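PDB 5BZ1: suppressor protein MPT5, which binds specific sequences in the 3'-UTRs of target mRNAs through its Pumilio-homology domain, present here with MFA2 RNA, and regulates gene expression post-transcriptionally. Local coordinates for residues A[259-264]-A[322-327]; A[242-247]-A[303-308]. One frame throughout, in Å; residues are numbered along the deposited sequence.

Overall arrangement
Both contacts join Pumilio repeat 7 to repeat 8 in the RNA-binding domain of MPT5. Their centres lie about 13 Å apart. Contact 1 sets helix 253-273 beside helix 318-326. Contact 2 sets helix 244-248 against the end of helix 288-307, and its nearest atom is about 8 Å from the nucleic acid. Phe-305 of contact 2 links the two: its CZ lies 3.9 Å from Ile-261 CD1, and its CB lies 3.7 Å from Leu-325 CD2. The apolar layer therefore runs on from one contact into the other. Gln-323, on helix 318-326, carries the link to the RNA with a hydrogen bond to U1 of chain B.

Contact 1: A[259-264]-A[322-327]; sequences KFIKKL and LQTLLD. With nucleotides of chain B.
Ile-261 meets Thr-324 and Leu-325 through one methyl group, CG2. This methyl points away from its own backbone N (CG1 takes the place beside N, chi1 -69°) and reaches across to helix 318-326. There it lies 4.0 Å from Thr-324 CG2 and 3.9 Å from Leu-325 CD1, with the Ile-261 and Leu-325 side chains crossing at about a right angle. Thr-324 divides its two branches. Its CG2 faces the other helix and also touches the CG methylene of Lys-262 at 3.8 Å. Its OG1 is turned back beside the backbone N (chi1 -71°), where it is hydrogen-bonded to Tyr-320 O and to Glu-258. The polar atom thus has partners while the methyl does the packing.

Gln-323 follows a different direction. Its chain runs on extended past CG to the RNA, and NE2 donates to O4 of U1 of chain B at 2.9 Å, with an angle of 154° at the hydrogen. Lys-391 NZ bonds to OE1, so both ends of the amide are held, which should restrict its rotation. The axes of segments 259-264 and 322-326 run nearly parallel, with a closest approach of 9.7 Å. This is the side-by-side stacking of helices from successive Pumilio repeats, with Gln-323 of the second helix turned to the RNA.

Contact 2: A[242-247]-A[303-308]; sequences NELCQL and DIFTVN
Leu-244 packs on Ile-304 and Phe-305 where repeats 7 and 8 of the Pumilio solenoid meet. One methyl does most of the touching: Leu-244 CD2 lies 3.7 Å from Ile-304 CD1 and 3.8 Å from Phe-305 CE2. It comes to the edge of the Phe-305 ring, in the ring plane. Phe-305 also rests on Val-257 of helix 253-273 and Ala-321 of helix 318-326.

Beside this apolar patch, Asn-308 meets Cys-245. It is the first residue past helix 288-307. Its CB lies 3.7 Å from Cys-245 SG. The next atom, CG, is turned beside the backbone N (chi1 -63°) and sits 3.9 Å from Cys-245 CB. From there the amide splits. OD1 stays near the sulfur, 3.9 Å from Cys-245 SG. ND2 passes Cys-245 CB at 4.1 Å and turns back to the last turn of helix 288-307, donating to Ile-304 O at 2.8 Å with an angle of 160° at the hydrogen. This bond holds the amide against the cysteine. A leucine here would probably leave Ile-304 O without its side-chain donor, and the side chain beside Cys-245 untethered. Ile-304 O takes two donors from one residue: Asn-308 N and Asn-308 ND2 reach it from opposite faces of the carbonyl plane, ND2 tilted 29° from that plane.

Contact 1: A[259-264]-A[322-327]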
loop_
_atom_site.group_PDB
_atom_site.type_symbol
_atom_site.label_atom_id
_atom_site.label_comp_id
_atom_site.label_asym_id
_atom_site.label_seq_id
_atom_site.Cartn_x
_atom_site.Cartn_y
_atom_site.Cartn_z
ATOM N N LYS A 259 8.857 -12.872 8.303
ATOM C CA LYS A 259 8.894 -12.638 6.867
ATOM C C LYS A 259 10.333 -12.441 6.398
ATOM O O LYS A 259 10.709 -12.897 5.320
ATOM C CB LYS A 259 8.044 -11.429 6.483
ATOM C CG LYS A 259 7.949 -11.231 4.978
ATOM C CD LYS A 259 6.819 -10.304 4.609
ATOM C CE LYS A 259 6.542 -10.341 3.114
ATOM N NZ LYS A 259 5.866 -11.596 2.684
ATOM N N PHE A 260 11.133 -11.772 7.223
ATOM C CA PHE A 260 12.537 -11.533 6.915
ATOM C C PHE A 260 13.296 -12.859 6.837
ATOM O O PHE A 260 14.060 -13.099 5.899
ATOM C CB PHE A 260 13.153 -10.616 7.976
ATOM C CG PHE A 260 14.576 -10.216 7.690
ATOM C CD1 PHE A 260 14.861 -9.262 6.724
ATOM C CD2 PHE A 260 15.627 -10.782 8.401
ATOM C CE1 PHE A 260 16.171 -8.888 6.459
ATOM C CE2 PHE A 260 16.939 -10.411 8.144
ATOM C CZ PHE A 260 17.210 -9.465 7.170
ATOM N N ILE A 261 13.070 -13.719 7.826
ATOM C CA ILE A 261 13.722 -15.024 7.882
ATOM C C ILE A 261 13.328 -15.911 6.700
ATOM O O ILE A 261 14.193 -16.511 6.054
ATOM C CB ILE A 261 13.433 -15.733 9.218
ATOM C CG1 ILE A 261 14.146 -15.008 10.361
ATOM C CG2 ILE A 261 13.875 -17.194 9.171
ATOM C CD1 ILE A 261 13.774 -15.510 11.748
ATOM N N LYS A 262 12.028 -15.997 6.420
ATOM C CA LYS A 262 11.539 -16.757 5.271
ATOM C C LYS A 262 12.140 -16.240 3.963
ATOM O O LYS A 262 12.429 -17.017 3.054
ATOM C CB LYS A 262 10.010 -16.715 5.196
ATOM C CG LYS A 262 9.296 -17.524 6.278
ATOM C CD LYS A 262 7.788 -17.543 6.040
ATOM C CE LYS A 262 7.024 -17.103 7.279
ATOM N NZ LYS A 262 5.552 -17.048 7.041
ATOM N N LYS A 263 12.325 -14.926 3.875
ATOM C CA LYS A 263 12.911 -14.319 2.686
ATOM C C LYS A 263 14.363 -14.762 2.502
ATOM O O LYS A 263 14.799 -15.051 1.386
ATOM C CB LYS A 263 12.834 -12.795 2.767
ATOM C CG LYS A 263 13.310 -12.103 1.504
ATOM C CD LYS A 263 13.188 -10.595 1.599
ATOM C CE LYS A 263 13.672 -9.944 0.315
ATOM N NZ LYS A 263 12.886 -10.388 -0.871
ATOM N N LEU A 264 15.104 -14.815 3.606
ATOM C CA LEU A 264 16.487 -15.282 3.589
ATOM C C LEU A 264 16.568 -16.723 3.092
ATOM O O LEU A 264 17.386 -17.047 2.231
ATOM C CB LEU A 264 17.109 -15.175 4.985
ATOM C CG LEU A 264 17.404 -13.777 5.531
ATOM C CD1 LEU A 264 17.914 -13.856 6.956
ATOM C CD2 LEU A 264 18.414 -13.056 4.655
ATOM N N LEU A 322 10.936 -18.318 16.298
ATOM C CA LEU A 322 11.809 -19.464 16.543
ATOM C C LEU A 322 11.390 -20.660 15.693
ATOM O O LEU A 322 12.228 -21.286 15.038
ATOM C CB LEU A 322 11.796 -19.847 18.023
ATOM C CG LEU A 322 12.580 -21.109 18.393
ATOM C CD1 LEU A 322 14.064 -20.929 18.126
ATOM C CD2 LEU A 322 12.349 -21.496 19.847
ATOM N N GLN A 323 10.095 -20.970 15.710
ATOM C CA GLN A 323 9.552 -22.078 14.928
ATOM C C GLN A 323 9.792 -21.912 13.427
ATOM O O GLN A 323 10.046 -22.886 12.718
ATOM C CB GLN A 323 8.055 -22.252 15.204
ATOM C CG GLN A 323 7.730 -22.898 16.549
ATOM C CD GLN A 323 6.246 -23.136 16.734
ATOM O OE1 GLN A 323 5.638 -23.930 16.013
ATOM N NE2 GLN A 323 5.651 -22.440 17.697
ATOM N N THR A 324 9.706 -20.675 12.948
ATOM C CA THR A 324 9.958 -20.388 11.541
ATOM C C THR A 324 11.414 -20.694 11.177
ATOM O O THR A 324 11.693 -21.267 10.123
ATOM C CB THR A 324 9.612 -18.930 11.200
ATOM O OG1 THR A 324 8.190 -18.761 11.233
ATOM C CG2 THR A 324 10.134 -18.552 9.819
ATOM N N LEU A 325 12.335 -20.331 12.066
ATOM C CA LEU A 325 13.755 -20.581 11.837
ATOM C C LEU A 325 14.083 -22.074 11.923
ATOM O O LEU A 325 15.010 -22.548 11.265
ATOM C CB LEU A 325 14.606 -19.795 12.841
ATOM C CG LEU A 325 16.123 -19.822 12.628
ATOM C CD1 LEU A 325 16.494 -19.064 11.364
ATOM C CD2 LEU A 325 16.869 -19.253 13.826
ATOM N N LEU A 326 13.315 -22.806 12.727
ATOM C CA LEU A 326 13.581 -24.224 12.985
ATOM C C LEU A 326 12.944 -25.161 11.958
ATOM O O LEU A 326 13.314 -26.334 11.869
ATOM C CB LEU A 326 13.107 -24.612 14.392
ATOM C CG LEU A 326 13.873 -24.072 15.599
ATOM C CD1 LEU A 326 13.242 -24.529 16.903
ATOM C CD2 LEU A 326 15.313 -24.518 15.542
ATOM N N ASP A 327 11.992 -24.645 11.185
ATOM C CA ASP A 327 11.201 -25.476 10.272
ATOM C C ASP A 327 12.002 -25.968 9.061
ATOM O O ASP A 327 12.320 -25.189 8.160
ATOM C CB ASP A 327 9.965 -24.710 9.799
ATOM C CG ASP A 327 8.916 -25.616 9.183
ATOM O OD1 ASP A 327 9.180 -26.827 9.018
ATOM O OD2 ASP A 327 7.825 -25.109 8.853
ATOM O "O5'" U B 1 -3.581 -21.606 19.778
ATOM C "C5'" U B 1 -3.856 -21.039 21.051
ATOM C "C4'" U B 1 -2.880 -19.940 21.387
ATOM O "O4'" U B 1 -1.575 -20.506 21.666
ATOM C "C3'" U B 1 -2.617 -18.921 20.289
ATOM O "O3'" U B 1 -3.627 -17.929 20.211
ATOM C "C2'" U B 1 -1.242 -18.374 20.661
ATOM O "O2'" U B 1 -1.341 -17.393 21.684
ATOM C "C1'" U B 1 -0.563 -19.618 21.247
ATOM N N1 U B 1 0.303 -20.309 20.263
ATOM C C2 U B 1 1.627 -19.903 20.187
ATOM O O2 U B 1 2.084 -19.012 20.886
ATOM N N3 U B 1 2.394 -20.569 19.262
ATOM C C4 U B 1 1.977 -21.580 18.420
ATOM O O4 U B 1 2.794 -22.080 17.642
ATOM C C5 U B 1 0.597 -21.949 18.561
ATOM C C6 U B 1 -0.180 -21.321 19.455
#

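Contact 2: A[242-247]-A[303-308]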
loop_
_atom_site.group_PDB
_atom_site.type_symbol
_atom_site.label_atom_id
_atom_site.label_comp_id
_atom_site.label_asym_id
_atom_site.label_seq_id
_atom_site.Cartn_x
_atom_site.Cartn_y
_atom_site.Cartn_z
ATOM N N ASN A 242 20.725 -5.659 16.562
ATOM C CA ASN A 242 20.938 -5.499 17.997
ATOM C C ASN A 242 19.653 -5.615 18.825
ATOM O O ASN A 242 19.712 -5.839 20.034
ATOM C CB ASN A 242 21.640 -4.168 18.286
ATOM C CG ASN A 242 23.119 -4.195 17.933
ATOM O OD1 ASN A 242 23.793 -5.210 18.112
ATOM N ND2 ASN A 242 23.630 -3.073 17.432
ATOM N N GLU A 243 18.502 -5.458 18.175
ATOM C CA GLU A 243 17.208 -5.566 18.850
ATOM C C GLU A 243 16.397 -6.752 18.331
ATOM O O GLU A 243 15.185 -6.812 18.534
ATOM C CB GLU A 243 16.381 -4.288 18.658
ATOM C CG GLU A 243 16.719 -3.134 19.590
ATOM C CD GLU A 243 15.731 -1.983 19.465
ATOM O OE1 GLU A 243 14.725 -2.136 18.738
ATOM O OE2 GLU A 243 15.959 -0.927 20.094
ATOM N N LEU A 244 17.066 -7.687 17.663
ATOM C CA LEU A 244 16.375 -8.767 16.961
ATOM C C LEU A 244 15.545 -9.639 17.900
ATOM O O LEU A 244 14.435 -10.049 17.555
ATOM C CB LEU A 244 17.368 -9.622 16.172
ATOM C CG LEU A 244 16.771 -10.635 15.197
ATOM C CD1 LEU A 244 15.932 -9.918 14.154
ATOM C CD2 LEU A 244 17.858 -11.479 14.531
ATOM N N CYS A 245 16.074 -9.912 19.088
ATOM C CA CYS A 245 15.353 -10.729 20.058
ATOM C C CYS A 245 14.099 -10.028 20.582
ATOM O O CYS A 245 13.022 -10.627 20.635
ATOM C CB CYS A 245 16.256 -11.125 21.224
ATOM S SG CYS A 245 15.382 -12.017 22.532
ATOM N N GLN A 246 14.237 -8.762 20.965
ATOM C CA GLN A 246 13.092 -8.008 21.468
ATOM C C GLN A 246 12.003 -7.824 20.411
ATOM O O GLN A 246 10.818 -7.986 20.706
ATOM C CB GLN A 246 13.520 -6.649 22.019
ATOM C CG GLN A 246 12.370 -5.860 22.640
ATOM C CD GLN A 246 11.575 -6.674 23.655
ATOM O OE1 GLN A 246 10.418 -7.029 23.417
ATOM N NE2 GLN A 246 12.198 -6.977 24.791
ATOM N N LEU A 247 12.407 -7.487 19.187
ATOM C CA LEU A 247 11.459 -7.303 18.086
ATOM C C LEU A 247 10.689 -8.595 17.812
ATOM O O LEU A 247 9.500 -8.565 17.498
ATOM C CB LEU A 247 12.180 -6.831 16.820
ATOM C CG LEU A 247 12.752 -5.410 16.841
ATOM C CD1 LEU A 247 13.667 -5.172 15.649
ATOM C CD2 LEU A 247 11.640 -4.370 16.873
ATOM N N ASP A 303 22.779 -17.493 15.260
ATOM C CA ASP A 303 23.580 -17.219 16.452
ATOM C C ASP A 303 22.774 -16.457 17.509
ATOM O O ASP A 303 22.803 -16.794 18.691
ATOM C CB ASP A 303 24.833 -16.416 16.085
ATOM C CG ASP A 303 25.863 -17.237 15.322
ATOM O OD1 ASP A 303 25.811 -18.484 15.391
ATOM O OD2 ASP A 303 26.737 -16.627 14.663
ATOM N N ILE A 304 22.055 -15.428 17.070
ATOM C CA ILE A 304 21.254 -14.601 17.966
ATOM C C ILE A 304 20.118 -15.401 18.610
ATOM O O ILE A 304 19.907 -15.329 19.822
ATOM C CB ILE A 304 20.676 -13.385 17.222
ATOM C CG1 ILE A 304 21.804 -12.472 16.733
ATOM C CG2 ILE A 304 19.714 -12.613 18.108
ATOM C CD1 ILE A 304 21.325 -11.314 15.875
ATOM N N PHE A 305 19.394 -16.162 17.796
ATOM C CA PHE A 305 18.313 -17.009 18.289
ATOM C C PHE A 305 18.828 -18.123 19.197
ATOM O O PHE A 305 18.117 -18.583 20.088
ATOM C CB PHE A 305 17.522 -17.602 17.120
ATOM C CG PHE A 305 16.476 -16.680 16.567
ATOM C CD1 PHE A 305 15.163 -17.105 16.434
ATOM C CD2 PHE A 305 16.799 -15.384 16.185
ATOM C CE1 PHE A 305 14.190 -16.257 15.924
ATOM C CE2 PHE A 305 15.828 -14.532 15.677
ATOM C CZ PHE A 305 14.526 -14.972 15.549
ATOM N N THR A 306 20.063 -18.556 18.966
ATOM C CA THR A 306 20.680 -19.578 19.808
ATOM C C THR A 306 21.013 -19.012 21.191
ATOM O O THR A 306 20.680 -19.614 22.214
ATOM C CB THR A 306 21.945 -20.167 19.156
ATOM O OG1 THR A 306 21.595 -20.800 17.919
ATOM C CG2 THR A 306 22.603 -21.194 20.073
ATOM N N VAL A 307 21.667 -17.854 21.212
ATOM C CA VAL A 307 21.994 -17.172 22.459
ATOM C C VAL A 307 20.732 -16.856 23.270
ATOM O O VAL A 307 20.705 -17.039 24.489
ATOM C CB VAL A 307 22.801 -15.879 22.195
ATOM C CG1 VAL A 307 22.937 -15.051 23.461
ATOM C CG2 VAL A 307 24.182 -16.212 21.632
ATOM N N ASN A 308 19.684 -16.410 22.584
ATOM C CA ASN A 308 18.456 -15.974 23.244
ATOM C C ASN A 308 17.344 -17.021 23.231
ATOM O O ASN A 308 16.175 -16.685 23.416
ATOM C CB ASN A 308 17.945 -14.678 22.604
ATOM C CG ASN A 308 18.917 -13.529 22.759
ATOM O OD1 ASN A 308 18.936 -12.850 23.787
ATOM N ND2 ASN A 308 19.735 -13.304 21.738
#